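Local coordinates for alpha-glucosidase (PDB 5XFM), which probably hydrolyses glycosidic bonds as a calcium-binding family 97 enzyme with both beta-L-arabinopyranosidase and alpha-galactosidase activity, at residues Lys140-Gly145 with Tyr232-Pro237. The protein carries 1 engineered substitution. Sequence-based numbering, arbitrary orientation.
Sequences KEEQTG and YTVAFP
An antiparallel strand pair in the N-terminal beta domain joins Gly145 to Thr233 as a non-hydrogen-bonded pair, then splays apart towards Glu141 and Phe236. One straight backbone bond closes the paired end, from Val234 N to Thr144 O at 2.9 Å (175° at the hydrogen). Gly145 brings its CA to 3.3 Å from Tyr232 O in a bent CA-H...O contact. Beta-branched Thr233 and Val234 suit their extended strand: the methyl CG2 of Thr233 rests 3.6 Å from Thr144 O, and CG2 of Val234 lies 3.8 Å from CB of Thr144, which sits in the break of its own strand with its hydroxyl hydrogen-bonded to Tyr126.

Where the strands diverge, Phe236 CE2 comes within 3.7 Å of Glu141 CA, and the Glu142 chain crosses the ring at about a right angle, placing OE2 at its edge, in plane, 3.6 Å from CE1. That edge, with its slightly positive hydrogens, suits a carboxylate oxygen. The buried carboxylate is also held by a salt bridge from OE2 to Arg261 and a hydrogen bond to Tyr218, which would favour its charged form. A classic beta bulge at Lys140 and Glu141, opposite Asn58, marks the strand's other edge, within a domain of the galactose mutarotase-like beta-sandwich clan.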
loop_
_atom_site.group_PDB
_atom_site.type_symbol
_atom_site.label_atom_id
_atom_site.label_comp_id
_atom_site.label_asym_id
_atom_site.label_seq_id
_atom_site.Cartn_x
_atom_site.Cartn_y
_atom_site.Cartn_z
ATOM N N LYS A 140 -18.873 -14.793 -12.530
ATOM C CA LYS A 140 -19.817 -14.799 -11.422
ATOM C C LYS A 140 -19.094 -14.961 -10.091
ATOM O O LYS A 140 -19.497 -14.371 -9.086
ATOM C CB LYS A 140 -20.845 -15.927 -11.578
ATOM C CG LYS A 140 -21.721 -15.851 -12.819
ATOM C CD LYS A 140 -22.746 -16.982 -12.835
ATOM C CE LYS A 140 -23.469 -17.065 -14.176
ATOM N NZ LYS A 140 -24.315 -15.868 -14.454
ATOM N N GLU A 141 -18.023 -15.754 -10.085
ATOM C CA GLU A 141 -17.337 -16.029 -8.821
ATOM C C GLU A 141 -15.961 -16.663 -9.010
ATOM O O GLU A 141 -15.747 -17.389 -9.961
ATOM C CB GLU A 141 -18.238 -16.946 -7.988
ATOM C CG GLU A 141 -17.660 -17.538 -6.734
ATOM C CD GLU A 141 -18.683 -18.402 -6.027
ATOM O OE1 GLU A 141 -19.523 -19.006 -6.731
ATOM O OE2 GLU A 141 -18.661 -18.471 -4.779
ATOM N N GLU A 142 -15.017 -16.380 -8.121
ATOM C CA GLU A 142 -13.747 -17.098 -8.131
ATOM C C GLU A 142 -13.729 -18.143 -7.023
ATOM O O GLU A 142 -14.168 -17.880 -5.904
ATOM C CB GLU A 142 -12.554 -16.140 -7.987
ATOM C CG GLU A 142 -12.008 -15.638 -9.317
ATOM C CD GLU A 142 -10.806 -14.716 -9.177
ATOM O OE1 GLU A 142 -9.745 -15.153 -8.677
ATOM O OE2 GLU A 142 -10.923 -13.540 -9.581
ATOM N N GLN A 143 -13.273 -19.344 -7.361
ATOM C CA GLN A 143 -13.062 -20.399 -6.379
ATOM C C GLN A 143 -11.646 -20.276 -5.801
ATOM O O GLN A 143 -11.321 -20.888 -4.784
ATOM C CB GLN A 143 -13.291 -21.771 -7.018
ATOM C CG GLN A 143 -12.975 -22.972 -6.143
ATOM C CD GLN A 143 -13.611 -24.244 -6.672
ATOM O OE1 GLN A 143 -14.779 -24.519 -6.411
ATOM N NE2 GLN A 143 -12.846 -25.016 -7.434
ATOM N N THR A 144 -10.820 -19.473 -6.472
ATOM C CA THR A 144 -9.421 -19.242 -6.100
ATOM C C THR A 144 -9.234 -19.127 -4.595
ATOM O O THR A 144 -9.888 -18.313 -3.936
ATOM C CB THR A 144 -8.876 -17.954 -6.758
ATOM O OG1 THR A 144 -9.169 -17.962 -8.162
ATOM C CG2 THR A 144 -7.369 -17.819 -6.541
ATOM N N GLY A 145 -8.332 -19.936 -4.054
ATOM C CA GLY A 145 -8.162 -19.997 -2.611
ATOM C C GLY A 145 -6.730 -20.122 -2.125
ATOM O O GLY A 145 -5.791 -20.276 -2.909
ATOM N N TYR A 232 -8.894 -19.699 2.933
ATOM C CA TYR A 232 -9.358 -18.357 2.610
ATOM C C TYR A 232 -9.644 -18.282 1.124
ATOM O O TYR A 232 -8.800 -18.634 0.325
ATOM C CB TYR A 232 -8.311 -17.307 2.989
ATOM C CG TYR A 232 -8.013 -17.265 4.462
ATOM C CD1 TYR A 232 -7.071 -18.116 5.018
ATOM C CD2 TYR A 232 -8.681 -16.383 5.299
ATOM C CE1 TYR A 232 -6.796 -18.089 6.362
ATOM C CE2 TYR A 232 -8.405 -16.342 6.644
ATOM C CZ TYR A 232 -7.463 -17.199 7.173
ATOM O OH TYR A 232 -7.190 -17.180 8.520
ATOM N N THR A 233 -10.836 -17.830 0.759
ATOM C CA THR A 233 -11.240 -17.767 -0.639
ATOM C C THR A 233 -11.290 -16.324 -1.141
ATOM O O THR A 233 -11.660 -15.404 -0.407
ATOM C CB THR A 233 -12.604 -18.443 -0.838
ATOM O OG1 THR A 233 -12.482 -19.826 -0.498
ATOM C CG2 THR A 233 -13.078 -18.330 -2.283
ATOM N N VAL A 234 -10.878 -16.128 -2.386
ATOM C CA VAL A 234 -10.983 -14.832 -3.028
ATOM C C VAL A 234 -12.452 -14.434 -3.131
ATOM O O VAL A 234 -13.257 -15.148 -3.731
ATOM C CB VAL A 234 -10.354 -14.844 -4.428
ATOM C CG1 VAL A 234 -10.651 -13.521 -5.158
ATOM C CG2 VAL A 234 -8.854 -15.091 -4.325
ATOM N N ALA A 235 -12.804 -13.313 -2.514
ATOM C CA ALA A 235 -14.180 -12.843 -2.521
ATOM C C ALA A 235 -14.307 -11.553 -3.320
ATOM O O ALA A 235 -13.418 -10.699 -3.274
ATOM C CB ALA A 235 -14.680 -12.635 -1.091
ATOM N N PHE A 236 -15.422 -11.408 -4.033
ATOM C CA PHE A 236 -15.700 -10.201 -4.802
ATOM C C PHE A 236 -16.381 -9.174 -3.888
ATOM O O PHE A 236 -16.818 -9.528 -2.790
ATOM C CB PHE A 236 -16.575 -10.537 -6.015
ATOM C CG PHE A 236 -15.854 -11.287 -7.096
ATOM C CD1 PHE A 236 -14.469 -11.380 -7.095
ATOM C CD2 PHE A 236 -16.564 -11.930 -8.103
ATOM C CE1 PHE A 236 -13.806 -12.084 -8.082
ATOM C CE2 PHE A 236 -15.905 -12.635 -9.094
ATOM C CZ PHE A 236 -14.524 -12.711 -9.082
ATOM N N PRO A 237 -16.469 -7.900 -4.325
ATOM C CA PRO A 237 -17.070 -6.881 -3.452
ATOM C C PRO A 237 -18.515 -7.179 -3.055
ATOM O O PRO A 237 -19.217 -7.923 -3.742
ATOM C CB PRO A 237 -16.991 -5.594 -4.293
ATOM C CG PRO A 237 -16.657 -6.033 -5.689
ATOM C CD PRO A 237 -15.900 -7.308 -5.549
#